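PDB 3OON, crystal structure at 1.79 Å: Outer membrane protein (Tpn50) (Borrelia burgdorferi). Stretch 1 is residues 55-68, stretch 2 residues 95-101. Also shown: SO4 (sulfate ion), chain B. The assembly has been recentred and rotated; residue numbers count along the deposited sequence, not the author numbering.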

ATOM      1  N   GLY A  55       2.269 -13.836  11.346  1.00 23.81           N
ATOM      2  CA  GLY A  55       1.149 -14.712  11.006  1.00 24.39           C
ATOM      3  C   GLY A  55       0.130 -14.770  12.126  1.00 25.57           C
ATOM      4  O   GLY A  55       0.450 -14.493  13.296  1.00 25.24           O
ATOM      5  N   HIS A  56      -1.098 -15.139  11.765  1.00 26.64           N
ATOM      6  CA  HIS A  56      -2.208 -15.171  12.697  1.00 27.80           C
ATOM      7  C   HIS A  56      -3.139 -16.344  12.431  1.00 28.84           C
ATOM      8  O   HIS A  56      -3.282 -16.825  11.293  1.00 29.19           O
ATOM      9  N   THR A  57      -3.764 -16.801  13.507  1.00 29.93           N
ATOM     10  CA  THR A  57      -4.853 -17.752  13.430  1.00 30.77           C
ATOM     11  C   THR A  57      -6.081 -17.089  14.031  1.00 32.06           C
ATOM     12  O   THR A  57      -5.981 -16.028  14.649  1.00 31.17           O
ATOM     13  N   GLU A  58      -7.233 -17.729  13.857  1.00 33.51           N
ATOM     14  CA  GLU A  58      -8.484 -17.212  14.405  1.00 36.08           C
ATOM     15  C   GLU A  58      -9.092 -18.139  15.454  1.00 36.94           C
ATOM     16  O   GLU A  58      -9.709 -17.669  16.413  1.00 37.50           O
ATOM     17  N   GLN A  59      -8.909 -19.444  15.262  1.00 37.86           N
ATOM     18  CA  GLN A  59      -9.493 -20.480  16.129  1.00 39.49           C
ATOM     19  C   GLN A  59      -8.939 -20.372  17.544  1.00 39.13           C
ATOM     20  O   GLN A  59      -7.771 -20.044  17.739  1.00 38.08           O
ATOM     21  N   PHE A  60      -9.772 -20.636  18.543  1.00 39.94           N
ATOM     22  CA  PHE A  60      -9.223 -20.707  19.883  1.00 39.87           C
ATOM     23  C   PHE A  60      -8.807 -22.126  20.247  1.00 39.55           C
ATOM     24  O   PHE A  60      -9.451 -22.828  21.029  1.00 40.55           O
ATOM     25  N   GLY A  61      -7.705 -22.535  19.632  1.00 38.05           N
ATOM     26  CA  GLY A  61      -7.121 -23.838  19.879  1.00 37.38           C
ATOM     27  C   GLY A  61      -6.110 -23.719  20.999  1.00 36.47           C
ATOM     28  O   GLY A  61      -5.972 -22.658  21.620  1.00 36.10           O
ATOM     29  N   LEU A  62      -5.411 -24.816  21.256  1.00 35.91           N
ATOM     30  CA  LEU A  62      -4.318 -24.821  22.221  1.00 35.34           C
ATOM     31  C   LEU A  62      -3.251 -23.829  21.766  1.00 34.77           C
ATOM     32  O   LEU A  62      -2.933 -23.746  20.572  1.00 33.02           O
ATOM     33  N   GLU A  63      -2.708 -23.073  22.718  1.00 34.99           N
ATOM     34  CA  GLU A  63      -1.841 -21.947  22.369  1.00 35.48           C
ATOM     35  C   GLU A  63      -0.596 -22.344  21.575  1.00 34.74           C
ATOM     36  O   GLU A  63      -0.270 -21.676  20.599  1.00 33.63           O
ATOM     37  N   GLU A  64       0.072 -23.438  21.944  1.00 35.27           N
ATOM     38  CA  GLU A  64       1.267 -23.859  21.184  1.00 36.07           C
ATOM     39  C   GLU A  64       0.906 -24.292  19.763  1.00 35.46           C
ATOM     40  O   GLU A  64       1.635 -23.997  18.812  1.00 35.15           O
ATOM     41  N   GLU A  65      -0.224 -24.974  19.618  1.00 34.86           N
ATOM     42  CA  GLU A  65      -0.695 -25.387  18.300  1.00 34.62           C
ATOM     43  C   GLU A  65      -1.012 -24.175  17.419  1.00 33.34           C
ATOM     44  O   GLU A  65      -0.638 -24.140  16.235  1.00 32.17           O
HETATM   45  N   MSE A  66      -1.705 -23.188  17.990  1.00 32.28           N
HETATM   46  CA  MSE A  66      -2.046 -21.984  17.227  1.00 32.55           C
HETATM   47  C   MSE A  66      -0.797 -21.176  16.913  1.00 31.39           C
HETATM   48  O   MSE A  66      -0.666 -20.618  15.820  1.00 30.71           O
ATOM     49  N   HIS A  67       0.130 -21.121  17.864  1.00 31.27           N
ATOM     50  CA  HIS A  67       1.381 -20.438  17.605  1.00 31.06           C
ATOM     51  C   HIS A  67       2.126 -21.057  16.415  1.00 30.64           C
ATOM     52  O   HIS A  67       2.557 -20.342  15.503  1.00 30.33           O
ATOM     53  N   GLU A  68       2.281 -22.377  16.438  1.00 30.67           N
ATOM     54  CA  GLU A  68       2.957 -23.087  15.363  1.00 30.92           C
ATOM     55  C   GLU A  68       2.291 -22.843  14.010  1.00 29.98           C
ATOM     56  O   GLU A  68       2.965 -22.486  13.044  1.00 29.48           O
ATOM     57  N   LYS A  95       7.296 -14.295  12.748  1.00 28.18           N
ATOM     58  CA  LYS A  95       6.627 -14.256  14.034  1.00 28.41           C
ATOM     59  C   LYS A  95       5.209 -14.811  13.917  1.00 27.64           C
ATOM     60  O   LYS A  95       4.444 -14.388  13.055  1.00 27.79           O
ATOM     61  N   GLY A  96       4.863 -15.750  14.789  1.00 27.57           N
ATOM     62  CA  GLY A  96       3.482 -16.232  14.875  1.00 27.13           C
ATOM     63  C   GLY A  96       2.831 -15.696  16.139  1.00 27.57           C
ATOM     64  O   GLY A  96       3.420 -15.779  17.221  1.00 27.96           O
ATOM     65  N   TRP A  97       1.624 -15.138  16.005  1.00 27.42           N
ATOM     66  CA  TRP A  97       0.882 -14.594  17.142  1.00 28.61           C
ATOM     67  C   TRP A  97      -0.219 -15.533  17.631  1.00 28.88           C
ATOM     68  O   TRP A  97      -0.973 -15.206  18.559  1.00 29.14           O
ATOM     69  N   GLY A  98      -0.321 -16.685  16.984  1.00 28.72           N
ATOM     70  CA  GLY A  98      -1.484 -17.539  17.133  1.00 29.20           C
ATOM     71  C   GLY A  98      -2.757 -16.703  17.014  1.00 29.89           C
ATOM     72  O   GLY A  98      -2.880 -15.867  16.124  1.00 27.87           O
ATOM     73  N   SER A  99      -3.676 -16.908  17.949  1.00 30.63           N
ATOM     74  CA  SER A  99      -4.944 -16.167  17.954  1.00 32.55           C
ATOM     75  C   SER A  99      -4.965 -15.019  18.969  1.00 34.03           C
ATOM     76  O   SER A  99      -6.035 -14.535  19.348  1.00 34.82           O
ATOM     77  N   GLN A 100      -3.778 -14.555  19.369  1.00 34.92           N
ATOM     78  CA  GLN A 100      -3.658 -13.576  20.463  1.00 36.67           C
ATOM     79  C   GLN A 100      -3.781 -12.104  20.060  1.00 37.46           C
ATOM     80  O   GLN A 100      -3.982 -11.247  20.927  1.00 37.38           O
ATOM     81  N   LYS A 101      -3.655 -11.819  18.760  1.00 37.72           N
ATOM     82  CA  LYS A 101      -3.777 -10.459  18.220  1.00 39.28           C
ATOM     83  C   LYS A 101      -4.992 -10.340  17.313  1.00 39.91           C
ATOM     84  O   LYS A 101      -6.130 -10.369  17.789  1.00 40.95           O
TER

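Stretch 1 enters the contact as a parallel strand partner of stretch 2. Gly 55 pairs with Gly 96, its N donating to Lys 95 O (2.8 Å) and its O accepting from Trp 97 N (3.0 Å). The CA-to-CB bond of His 56 points sideways, but the m rotamer brings its ring close to stretch 2. CE1 lies 3.5 Å from Trp 97 CD1, and the two rings are nearly parallel yet slid apart, so they barely overlap; Lys 101 CB sits at the imidazole edge, 3.7 Å from His 56 CE1. A water extends this contact, lying 2.8 Å from His 56 ND1, donating to Gly 98 O (2.7 Å) and accepting from Lys 101 N (2.9 Å).

At Thr 57 the backbone N donates to Gly 98 O (2.9 Å) in almost perfect line. Its side chain, in the p rotamer, places OG1 2.6 Å from Ser 99 OG, a hydrogen bond whose geometry is less certain because OG1 is modelled too close to Gly 98. Ser 99 (m) points toward stretch 1 and passes the chain of hydroxyls onward, OG donating to Gln 59 O at 2.6 Å. The side chains of Glu 58 and Gln 59 point away, while their backbone N atoms bind a sulfate ion, Glu 58 N to O2 and Gln 59 N to O3, both at 2.9 Å.

Phe 60 (m) swings its ring over Ser 99, whose CB lies over one face, 4.1 Å from Phe 60 CE1. On the helix, Met 66, a selenomethionine, starts toward stretch 2 but its end leads away; its O meets Gly 98 CA at 3.4 Å. His 67 (t) brings its ring edge to stretch 2, with CD2 3.0 Å from Gly 96 O. A second water bridges His 67 NE2 (2.7 Å) and Gly 96 N (2.9 Å).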

ATOM      1  CB  HIS A  56      -3.030 -13.870  12.633  1.00 28.21           C
ATOM      2  CG  HIS A  56      -2.230 -12.630  12.878  1.00 29.10           C
ATOM      3  ND1 HIS A  56      -2.107 -12.055  14.124  1.00 29.48           N
ATOM      4  CD2 HIS A  56      -1.511 -11.854  12.033  1.00 28.52           C
ATOM      5  CE1 HIS A  56      -1.348 -10.978  14.038  1.00 29.48           C
ATOM      6  NE2 HIS A  56      -0.974 -10.832  12.779  1.00 29.29           N
ATOM      7  CB  THR A  57      -4.550 -19.037  14.217  1.00 30.81           C
ATOM      8  OG1 THR A  57      -4.113 -18.687  15.534  1.00 31.47           O
ATOM      9  CG2 THR A  57      -3.460 -19.842  13.540  1.00 30.60           C
ATOM     10  CB  GLU A  58      -9.478 -16.939  13.280  1.00 36.56           C
ATOM     11  CG  GLU A  58      -9.013 -15.824  12.353  1.00 39.63           C
ATOM     12  CD  GLU A  58     -10.062 -15.384  11.353  1.00 44.46           C
ATOM     13  OE1 GLU A  58     -11.091 -16.082  11.192  1.00 47.04           O
ATOM     14  OE2 GLU A  58      -9.845 -14.330  10.713  1.00 47.55           O
ATOM     15  CB  GLN A  59      -9.161 -21.861  15.544  1.00 40.30           C
ATOM     16  CG  GLN A  59      -9.809 -23.059  16.194  1.00 44.15           C
ATOM     17  CD  GLN A  59      -9.527 -24.358  15.443  1.00 48.07           C
ATOM     18  OE1 GLN A  59     -10.434 -24.946  14.850  1.00 51.57           O
ATOM     19  NE2 GLN A  59      -8.274 -24.810  15.462  1.00 47.68           N
ATOM     20  CB  PHE A  60     -10.075 -19.956  20.918  1.00 41.13           C
ATOM     21  CG  PHE A  60      -9.812 -18.467  20.907  1.00 41.76           C
ATOM     22  CD1 PHE A  60      -8.672 -17.944  21.532  1.00 42.09           C
ATOM     23  CD2 PHE A  60     -10.647 -17.596  20.203  1.00 42.87           C
ATOM     24  CE1 PHE A  60      -8.400 -16.579  21.500  1.00 41.60           C
ATOM     25  CE2 PHE A  60     -10.382 -16.219  20.160  1.00 42.09           C
ATOM     26  CZ  PHE A  60      -9.254 -15.712  20.809  1.00 42.24           C
ATOM     27  CB  LEU A  62      -3.732 -26.227  22.359  1.00 35.37           C
ATOM     28  CG  LEU A  62      -4.712 -27.318  22.811  1.00 35.99           C
ATOM     29  CD1 LEU A  62      -4.043 -28.683  22.779  1.00 37.18           C
ATOM     30  CD2 LEU A  62      -5.262 -27.008  24.204  1.00 34.86           C
ATOM     31  CB  GLU A  63      -1.515 -21.068  23.584  1.00 36.14           C
ATOM     32  CG  GLU A  63      -2.745 -20.243  24.036  1.00 39.59           C
ATOM     33  CD  GLU A  63      -2.446 -19.163  25.077  1.00 43.09           C
ATOM     34  OE1 GLU A  63      -1.269 -18.787  25.262  1.00 44.37           O
ATOM     35  OE2 GLU A  63      -3.410 -18.691  25.723  1.00 44.68           O
ATOM     36  CB  GLU A  64       2.080 -24.944  21.915  1.00 37.35           C
ATOM     37  CG  GLU A  64       3.315 -25.483  21.130  1.00 41.09           C
ATOM     38  CD  GLU A  64       4.236 -24.392  20.563  1.00 45.37           C
ATOM     39  OE1 GLU A  64       4.511 -23.386  21.265  1.00 48.64           O
ATOM     40  OE2 GLU A  64       4.701 -24.546  19.406  1.00 47.28           O
ATOM     41  CB  GLU A  65      -1.930 -26.269  18.422  1.00 35.76           C
ATOM     42  CG  GLU A  65      -2.290 -26.985  17.130  1.00 39.13           C
ATOM     43  CD  GLU A  65      -3.351 -28.056  17.313  1.00 43.36           C
ATOM     44  OE1 GLU A  65      -3.525 -28.552  18.453  1.00 44.61           O
ATOM     45  OE2 GLU A  65      -4.003 -28.407  16.302  1.00 46.39           O
HETATM   46  CB  MSE A  66      -3.099 -21.131  17.933  1.00 32.56           C
HETATM   47  CG  MSE A  66      -4.443 -21.838  18.130  1.00 35.42           C
HETATM   48 SE   MSE A  66      -5.294 -22.494  16.483  1.00 39.77          SE
HETATM   49  CE  MSE A  66      -4.741 -24.352  16.537  1.00 40.06           C
ATOM     50  CB  HIS A  67       2.277 -20.403  18.839  1.00 31.50           C
ATOM     51  CG  HIS A  67       3.609 -19.790  18.562  1.00 33.21           C
ATOM     52  ND1 HIS A  67       4.729 -20.542  18.298  1.00 35.79           N
ATOM     53  CD2 HIS A  67       3.980 -18.497  18.426  1.00 34.33           C
ATOM     54  CE1 HIS A  67       5.744 -19.736  18.038  1.00 35.58           C
ATOM     55  NE2 HIS A  67       5.317 -18.490  18.115  1.00 34.51           N
ATOM     56  CB  GLU A  68       3.048 -24.588  15.661  1.00 32.45           C
ATOM     57  CG  GLU A  68       3.808 -25.396  14.593  1.00 35.66           C
ATOM     58  CD  GLU A  68       5.296 -25.029  14.469  1.00 40.55           C
ATOM     59  OE1 GLU A  68       5.860 -24.349  15.360  1.00 43.96           O
ATOM     60  OE2 GLU A  68       5.917 -25.439  13.465  1.00 43.23           O
ATOM     61  CB  LYS A  95       6.571 -12.811  14.553  1.00 29.30           C
ATOM     62  CG  LYS A  95       5.646 -12.560  15.731  1.00 32.10           C
ATOM     63  CD  LYS A  95       6.275 -12.974  17.037  1.00 36.55           C
ATOM     64  CE  LYS A  95       5.615 -12.282  18.214  1.00 38.72           C
ATOM     65  NZ  LYS A  95       6.015 -12.919  19.503  1.00 41.15           N
ATOM     66  CB  TRP A  97       0.251 -13.259  16.745  1.00 28.93           C
ATOM     67  CG  TRP A  97       1.215 -12.143  16.713  1.00 30.53           C
ATOM     68  CD1 TRP A  97       1.744 -11.555  15.601  1.00 31.39           C
ATOM     69  CD2 TRP A  97       1.782 -11.467  17.835  1.00 33.61           C
ATOM     70  NE1 TRP A  97       2.605 -10.548  15.962  1.00 32.79           N
ATOM     71  CE2 TRP A  97       2.648 -10.470  17.327  1.00 34.11           C
ATOM     72  CE3 TRP A  97       1.643 -11.603  19.226  1.00 35.75           C
ATOM     73  CZ2 TRP A  97       3.373  -9.610  18.160  1.00 36.09           C
ATOM     74  CZ3 TRP A  97       2.371 -10.748  20.054  1.00 38.07           C
ATOM     75  CH2 TRP A  97       3.223  -9.765  19.515  1.00 37.50           C
ATOM     76  CB  SER A  99      -6.108 -17.135  18.178  1.00 33.12           C
ATOM     77  OG  SER A  99      -6.125 -18.119  17.155  1.00 33.27           O
ATOM     78  CB  GLN A 100      -2.361 -13.804  21.256  1.00 37.00           C
ATOM     79  CG  GLN A 100      -2.241 -15.201  21.865  1.00 38.76           C
ATOM     80  CD  GLN A 100      -3.394 -15.539  22.808  1.00 42.14           C
ATOM     81  OE1 GLN A 100      -3.577 -14.888  23.840  1.00 44.53           O
ATOM     82  NE2 GLN A 100      -4.167 -16.568  22.462  1.00 41.69           N
ATOM     83  CB  LYS A 101      -2.522 -10.063  17.426  1.00 39.46           C
ATOM     84  CG  LYS A 101      -1.422  -9.475  18.297  1.00 41.66           C
ATOM     85  CD  LYS A 101      -0.532  -8.531  17.496  1.00 44.38           C
ATOM     86  CE  LYS A 101       0.240  -7.605  18.417  1.00 46.46           C
ATOM     87  NZ  LYS A 101       1.082  -6.633  17.656  1.00 47.21           N
TER
HETATM   88  S   SO4 B 401      -7.479 -20.770  11.872  1.00 38.67           S
HETATM   89  O1  SO4 B 401      -8.891 -20.831  11.499  1.00 38.65           O
HETATM   90  O2  SO4 B 401      -6.930 -19.459  11.546  1.00 37.20           O
HETATM   91  O3  SO4 B 401      -7.389 -21.000  13.313  1.00 39.61           O
HETATM   92  O4  SO4 B 401      -6.761 -21.825  11.167  1.00 38.63           O
HETATM   93  O   HOH W   1      -3.552 -13.242  16.216  1.00 33.05           O
HETATM   94  O   HOH W   2       6.815 -16.872  16.563  1.00 34.66           O